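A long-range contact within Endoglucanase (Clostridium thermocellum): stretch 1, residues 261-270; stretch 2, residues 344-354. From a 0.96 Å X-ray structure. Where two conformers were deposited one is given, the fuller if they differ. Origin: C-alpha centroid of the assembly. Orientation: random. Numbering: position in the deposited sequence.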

ATOM      1  N   TYR A 261      -2.303 -18.542   6.515  1.00  6.09           N
ATOM      2  CA  TYR A 261      -1.465 -18.207   5.352  1.00  5.70           C
ATOM      3  C   TYR A 261      -0.014 -18.106   5.748  1.00  5.58           C
ATOM      4  O   TYR A 261       0.879 -18.676   5.098  1.00  6.07           O
ATOM      5  CB  TYR A 261      -1.978 -16.865   4.759  1.00  5.93           C
ATOM      6  CG  TYR A 261      -1.278 -16.445   3.528  1.00  5.71           C
ATOM      7  CD1 TYR A 261      -1.572 -17.028   2.299  1.00  6.32           C
ATOM      8  CD2 TYR A 261      -0.302 -15.429   3.551  1.00  5.97           C
ATOM      9  CE1 TYR A 261      -0.957 -16.634   1.124  1.00  6.21           C
ATOM     10  CE2 TYR A 261       0.312 -15.024   2.362  1.00  6.26           C
ATOM     11  CZ  TYR A 261      -0.029 -15.576   1.170  1.00  6.19           C
ATOM     12  OH  TYR A 261       0.568 -15.083   0.024  1.00  6.86           O
ATOM     13  N   LEU A 262       0.266 -17.383   6.839  1.00  5.75           N
ATOM     14  CA  LEU A 262       1.659 -17.251   7.286  1.00  5.87           C
ATOM     15  C   LEU A 262       2.247 -18.622   7.633  1.00  6.25           C
ATOM     16  O   LEU A 262       3.389 -18.924   7.258  1.00  6.63           O
ATOM     17  CB  LEU A 262       1.707 -16.310   8.505  1.00  5.87           C
ATOM     18  CG  LEU A 262       1.430 -14.846   8.176  1.00  6.12           C
ATOM     19  CD1 LEU A 262       1.101 -14.114   9.468  1.00  6.69           C
ATOM     20  CD2 LEU A 262       2.613 -14.204   7.458  1.00  6.80           C
ATOM     21  N   ASP A 263       1.490 -19.435   8.384  1.00  6.30           N
ATOM     22  CA  ASP A 263       2.000 -20.705   8.853  1.00  6.60           C
ATOM     23  C   ASP A 263       2.282 -21.636   7.652  1.00  6.80           C
ATOM     24  O   ASP A 263       3.332 -22.331   7.632  1.00  7.35           O
ATOM     25  CB  ASP A 263       0.980 -21.352   9.791  1.00  7.64           C
ATOM     26  CG  ASP A 263       1.522 -22.554  10.539  1.00  8.19           C
ATOM     27  OD1 ASP A 263       2.650 -22.508  11.041  1.00 10.29           O
ATOM     28  OD2 ASP A 263       0.766 -23.523  10.734  1.00 10.88           O
ATOM     29  N   LYS A 264       1.356 -21.705   6.721  1.00  6.72           N
ATOM     30  CA  LYS A 264       1.539 -22.584   5.566  1.00  7.33           C
ATOM     31  C   LYS A 264       2.658 -22.090   4.645  1.00  6.84           C
ATOM     32  O   LYS A 264       3.411 -22.913   4.052  1.00  7.30           O
ATOM     33  CB  LYS A 264       0.231 -22.807   4.818  1.00  7.85           C
ATOM     34  CG  LYS A 264      -0.853 -23.497   5.627  1.00  8.84           C
ATOM     35  CD  LYS A 264      -0.430 -24.818   6.287  1.00 11.40           C
ATOM     36  CE  LYS A 264      -1.596 -25.452   7.046  1.00 13.00           C
ATOM     37  NZ  LYS A 264      -1.130 -26.652   7.847  1.00 17.04           N
ATOM     38  N   MET A 265       2.782 -20.764   4.479  1.00  6.61           N
ATOM     39  CA  MET A 265       3.913 -20.279   3.659  1.00  6.73           C
ATOM     40  C   MET A 265       5.254 -20.535   4.381  1.00  6.55           C
ATOM     41  O   MET A 265       6.236 -20.842   3.718  1.00  7.29           O
ATOM     42  CB  MET A 265       3.742 -18.789   3.333  1.00  6.58           C
ATOM     43  CG  MET A 265       2.536 -18.526   2.392  1.00  6.60           C
ATOM     44  SD  MET A 265       2.552 -19.424   0.837  1.00  7.72           S
ATOM     45  CE  MET A 265       3.939 -18.621   0.001  1.00 10.20           C
ATOM     46  N   LYS A 266       5.283 -20.431   5.711  1.00  6.67           N
ATOM     47  CA  LYS A 266       6.510 -20.757   6.449  1.00  7.44           C
ATOM     48  C   LYS A 266       6.824 -22.257   6.280  1.00  7.41           C
ATOM     49  O   LYS A 266       7.972 -22.622   6.047  1.00  8.10           O
ATOM     50  CB  LYS A 266       6.371 -20.407   7.924  1.00  8.09           C
ATOM     51  CG  LYS A 266       7.671 -20.766   8.672  1.00 11.28           C
ATOM     52  CD  LYS A 266       7.878 -20.130   9.978  1.00 14.25           C
ATOM     53  CE  LYS A 266       9.349 -20.321  10.421  1.00 16.91           C
ATOM     54  NZ  LYS A 266       9.594 -21.744  10.718  1.00 17.13           N
ATOM     55  N   LYS A 267       5.807 -23.119   6.416  1.00  7.64           N
ATOM     56  CA  LYS A 267       6.027 -24.556   6.293  1.00  8.44           C
ATOM     57  C   LYS A 267       6.606 -24.865   4.907  1.00  7.84           C
ATOM     58  O   LYS A 267       7.546 -25.662   4.765  1.00  8.41           O
ATOM     59  CB  LYS A 267       4.698 -25.301   6.527  1.00  9.91           C
ATOM     60  CG  LYS A 267       4.672 -26.799   6.285  1.00 12.93           C
ATOM     61  CD  LYS A 267       3.301 -27.445   6.556  1.00 15.11           C
ATOM     62  CE  LYS A 267       3.389 -28.951   6.533  1.00 17.40           C
ATOM     63  NZ  LYS A 267       3.373 -29.423   5.115  1.00 27.45           N
ATOM     64  N   ALA A 268       5.986 -24.288   3.852  1.00  7.68           N
ATOM     65  CA  ALA A 268       6.461 -24.539   2.516  1.00  7.75           C
ATOM     66  C   ALA A 268       7.878 -24.039   2.349  1.00  7.32           C
ATOM     67  O   ALA A 268       8.712 -24.679   1.651  1.00  8.57           O
ATOM     68  CB  ALA A 268       5.555 -23.883   1.478  1.00  8.63           C
ATOM     69  N   SER A 269       8.208 -22.858   2.899  1.00  7.26           N
ATOM     70  CA  SER A 269       9.560 -22.314   2.812  1.00  7.24           C
ATOM     71  C   SER A 269      10.556 -23.232   3.556  1.00  7.72           C
ATOM     72  O   SER A 269      11.669 -23.443   3.056  1.00  8.76           O
ATOM     73  CB  SER A 269       9.568 -20.927   3.456  1.00  7.51           C
ATOM     74  OG  SER A 269       8.706 -20.045   2.691  1.00  7.66           O
ATOM     75  N   ASP A 270      10.175 -23.731   4.731  1.00  8.32           N
ATOM     76  CA  ASP A 270      11.035 -24.647   5.501  1.00  9.46           C
ATOM     77  C   ASP A 270      11.277 -25.924   4.734  1.00  8.84           C
ATOM     78  O   ASP A 270      12.394 -26.463   4.824  1.00 10.61           O
ATOM     79  CB  ASP A 270      10.404 -24.896   6.851  1.00 10.92           C
ATOM     80  CG  ASP A 270      10.541 -23.707   7.818  1.00 12.31           C
ATOM     81  OD1 ASP A 270      11.277 -22.744   7.505  1.00 14.86           O
ATOM     82  OD2 ASP A 270       9.894 -23.765   8.868  1.00 16.30           O
ATOM     83  N   ASP A 344       1.645  -9.070  15.068  1.00  6.91           N
ATOM     84  CA  ASP A 344       1.699 -10.154  16.074  1.00  7.93           C
ATOM     85  C   ASP A 344       1.549 -11.503  15.403  1.00  7.21           C
ATOM     86  O   ASP A 344       2.215 -12.485  15.756  1.00  7.81           O
ATOM     87  CB  ASP A 344       0.611  -9.936  17.113  1.00  9.45           C
ATOM     88  CG  ASP A 344       0.410 -11.090  18.102  0.50  8.41           C
ATOM     89  OD1 ASP A 344       1.229 -11.143  18.987  0.50 11.85           O
ATOM     90  OD2 ASP A 344      -0.545 -11.907  18.018  0.50 10.58           O
ATOM     91  N   SER A 345       0.671 -11.598  14.391  1.00  6.80           N
ATOM     92  CA  SER A 345       0.561 -12.825  13.630  1.00  6.73           C
ATOM     93  C   SER A 345       1.837 -13.176  12.904  1.00  6.40           C
ATOM     94  O   SER A 345       2.248 -14.351  12.892  1.00  7.17           O
ATOM     95  CB  SER A 345      -0.636 -12.720  12.661  1.00  6.81           C
ATOM     96  OG  SER A 345      -1.845 -12.821  13.361  1.00  8.74           O
ATOM     97  N   ILE A 346       2.485 -12.176  12.293  1.00  6.51           N
ATOM     98  CA  ILE A 346       3.778 -12.404  11.681  1.00  6.37           C
ATOM     99  C   ILE A 346       4.786 -12.959  12.707  1.00  6.87           C
ATOM    100  O   ILE A 346       5.492 -13.949  12.445  1.00  7.28           O
ATOM    101  CB  ILE A 346       4.299 -11.138  11.009  1.00  6.81           C
ATOM    102  CG1 ILE A 346       3.498 -10.877   9.705  1.00  6.95           C
ATOM    103  CG2 ILE A 346       5.793 -11.244  10.737  1.00  7.57           C
ATOM    104  CD1 ILE A 346       3.687  -9.481   9.146  1.00  7.56           C
ATOM    105  N   GLU A 347       4.839 -12.313  13.891  1.00  7.25           N
ATOM    106  CA  GLU A 347       5.819 -12.760  14.909  1.00  8.73           C
ATOM    107  C   GLU A 347       5.562 -14.204  15.338  1.00  8.24           C
ATOM    108  O   GLU A 347       6.501 -14.940  15.622  1.00 10.56           O
ATOM    109  CB  GLU A 347       5.755 -11.826  16.126  1.00  9.51           C
ATOM    110  CG  GLU A 347       6.267 -10.474  15.838  1.00 15.72           C
ATOM    111  CD  GLU A 347       6.155  -9.496  17.020  1.00 21.17           C
ATOM    112  OE1 GLU A 347       5.325  -9.702  17.952  1.00 28.95           O
ATOM    113  OE2 GLU A 347       6.907  -8.482  17.009  1.00 30.43           O
ATOM    114  N   LYS A 348       4.287 -14.603  15.393  1.00  8.23           N
ATOM    115  CA  LYS A 348       3.952 -15.933  15.866  1.00  9.19           C
ATOM    116  C   LYS A 348       4.142 -16.997  14.795  1.00  9.07           C
ATOM    117  O   LYS A 348       4.539 -18.125  15.115  1.00 12.74           O
ATOM    118  CB  LYS A 348       2.477 -15.952  16.359  1.00 10.04           C
ATOM    119  CG  LYS A 348       2.255 -15.236  17.707  1.00 14.32           C
ATOM    120  CD  LYS A 348       0.782 -15.101  18.083  1.00 15.96           C
ATOM    121  CE  LYS A 348       0.677 -14.578  19.525  1.00 17.84           C
ATOM    122  NZ  LYS A 348      -0.657 -14.027  19.795  1.00 18.90           N
ATOM    123  N   TYR A 349       3.799 -16.688  13.534  1.00  7.68           N
ATOM    124  CA  TYR A 349       3.707 -17.706  12.499  1.00  7.85           C
ATOM    125  C   TYR A 349       4.750 -17.606  11.385  1.00  8.38           C
ATOM    126  O   TYR A 349       5.043 -18.630  10.741  1.00  9.44           O
ATOM    127  CB  TYR A 349       2.316 -17.755  11.908  1.00  8.53           C
ATOM    128  CG  TYR A 349       1.305 -18.312  12.882  1.00  8.26           C
ATOM    129  CD1 TYR A 349       0.416 -17.500  13.579  1.00  9.04           C
ATOM    130  CD2 TYR A 349       1.234 -19.718  13.111  1.00  9.78           C
ATOM    131  CE1 TYR A 349      -0.481 -18.041  14.498  1.00 10.74           C
ATOM    132  CE2 TYR A 349       0.336 -20.248  14.031  1.00 12.16           C
ATOM    133  CZ  TYR A 349      -0.549 -19.404  14.690  1.00 11.20           C
ATOM    134  OH  TYR A 349      -1.418 -19.969  15.568  1.00 14.68           O
ATOM    135  N   TYR A 350       5.314 -16.424  11.102  1.00  7.95           N
ATOM    136  CA  TYR A 350       6.380 -16.381  10.107  1.00  7.32           C
ATOM    137  C   TYR A 350       7.274 -15.174  10.374  1.00  7.25           C
ATOM    138  O   TYR A 350       7.249 -14.138   9.647  1.00  6.90           O
ATOM    139  CB  TYR A 350       5.853 -16.382   8.668  1.00  7.74           C
ATOM    140  CG  TYR A 350       6.879 -16.756   7.614  1.00  7.48           C
ATOM    141  CD1 TYR A 350       6.476 -17.045   6.317  1.00  8.04           C
ATOM    142  CD2 TYR A 350       8.226 -16.848   7.923  1.00  7.83           C
ATOM    143  CE1 TYR A 350       7.384 -17.403   5.349  1.00  9.20           C
ATOM    144  CE2 TYR A 350       9.152 -17.253   6.965  1.00  8.87           C
ATOM    145  CZ  TYR A 350       8.749 -17.515   5.670  1.00  9.11           C
ATOM    146  OH  TYR A 350       9.646 -17.886   4.691  1.00 10.91           O
ATOM    147  N   PRO A 351       8.080 -15.239  11.442  1.00  7.86           N
ATOM    148  CA  PRO A 351       8.912 -14.097  11.822  1.00  8.47           C
ATOM    149  C   PRO A 351       9.764 -13.625  10.662  1.00  7.66           C
ATOM    150  O   PRO A 351      10.272 -14.421   9.863  1.00  8.38           O
ATOM    151  CB  PRO A 351       9.791 -14.632  12.982  1.00 11.12           C
ATOM    152  CG  PRO A 351       9.093 -15.784  13.498  1.00 11.63           C
ATOM    153  CD  PRO A 351       8.206 -16.359  12.389  1.00  9.38           C
ATOM    154  N   GLY A 352       9.946 -12.296  10.575  1.00  8.26           N
ATOM    155  CA  GLY A 352      10.790 -11.760   9.532  1.00  8.73           C
ATOM    156  C   GLY A 352      10.024 -11.379   8.252  1.00  7.45           C
ATOM    157  O   GLY A 352      10.577 -10.733   7.367  1.00  8.54           O
ATOM    158  N   THR A 353       8.767 -11.812   8.148  1.00  6.38           N
ATOM    159  CA  THR A 353       7.917 -11.393   7.039  1.00  5.87           C
ATOM    160  C   THR A 353       7.588  -9.904   7.200  1.00  5.99           C
ATOM    161  O   THR A 353       7.334  -9.440   8.317  1.00  7.11           O
ATOM    162  CB  THR A 353       6.648 -12.259   7.020  1.00  6.04           C
ATOM    163  OG1 THR A 353       7.040 -13.639   6.970  1.00  6.52           O
ATOM    164  CG2 THR A 353       5.747 -11.961   5.841  1.00  6.66           C
ATOM    165  N   LYS A 354       7.615  -9.183   6.076  1.00  5.28           N
ATOM    166  CA  LYS A 354       7.309  -7.774   6.083  1.00  5.20           C
ATOM    167  C   LYS A 354       5.779  -7.570   5.901  1.00  5.13           C
ATOM    168  O   LYS A 354       5.056  -8.550   5.630  1.00  5.38           O
ATOM    169  CB  LYS A 354       8.080  -7.076   4.932  1.00  6.21           C
ATOM    170  CG  LYS A 354       9.584  -7.195   5.079  1.00  7.52           C
ATOM    171  CD  LYS A 354      10.380  -6.873   3.814  1.00  8.77           C
ATOM    172  CE  LYS A 354      11.851  -7.006   3.971  1.00  9.17           C
ATOM    173  NZ  LYS A 354      12.658  -6.366   2.954  0.60 10.04           N
TER
HETATM  174  O   HOH W   1       4.840 -21.148  11.729  1.00 13.25           O

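Two helical segments far apart in sequence meet here at the point where one of them ends. Residues 261-270 are helical throughout, whereas the second stretch is helical from 344 to 349 and then opens into a turn. The helix axes run in broadly the same direction, 35° apart, and come within 9.2 Å of each other. The backbones are nearest at the end of the second helix: Asp-263 CA lies 5.0 Å from Tyr-349 CA, and Leu-262 CA 5.6 Å from Tyr-350 CA. Together the two surfaces bury 468 Å².

The main bump from the first helix is Leu-262, which has 109 Å² covered. Its CD1 reaches the last helical turns of the partner, 3.6 Å from Ser-345 O and 4.0 Å from Ile-346 CG1. Its CD2 lies 4.1 Å from Tyr-350 CB and 4.2 Å from Thr-353 CG2, while its CB packs 3.7 Å from Tyr-349 CB. The leucine therefore occupies a hollow lined by both the helix and the turn that follows it.

Tyr-350 is the reciprocal bump. It is the first residue to leave helical phi/psi (-155°/72°), and with chi1 at -162° (t) its ring lies along the first helix. Lys-266 covers one face: its CB is 3.8 Å from the ring centroid and 16° off the normal, a CH-pi contact, and its CA is 3.6 Å from Tyr-350 CE1. Met-265 CB adds a looser apolar contact, 4.4 Å from the same CE1. At the far end of the ring, Tyr-350 OH sits 3.1 Å from Ser-269 OG, which donates a hydrogen bond of 2.8 Å to Met-265 O in its own helix.

The aliphatic part of Lys-266 continues past the ring, bringing CD to 3.3 Å from Tyr-349 O. Its end then leads away, and NZ forms a 2.8 Å salt bridge with Asp-270 OD2 on the same helix. The lysine thus packs with its methylenes and satisfies its charge within its own stretch.

Beside Leu-262, Asp-263 CB approaches Tyr-349 CD2 at 3.7 Å. No clear direct hydrogen bond crosses the interface, but a water bridges it, donating to Asp-263 OD1 and to Tyr-349 O, with its oxygen 2.7 Å from each.

The turn itself is type II, from Tyr-350 to Thr-353. Thr-353 OG1 donates to Tyr-350 O at 2.7 Å, reinforcing the 3.2 Å backbone bond from Thr-353 N to that oxygen. Gly-352 has phi/psi of 92°/-13°, where a CB would jam against the preceding carbonyl oxygen.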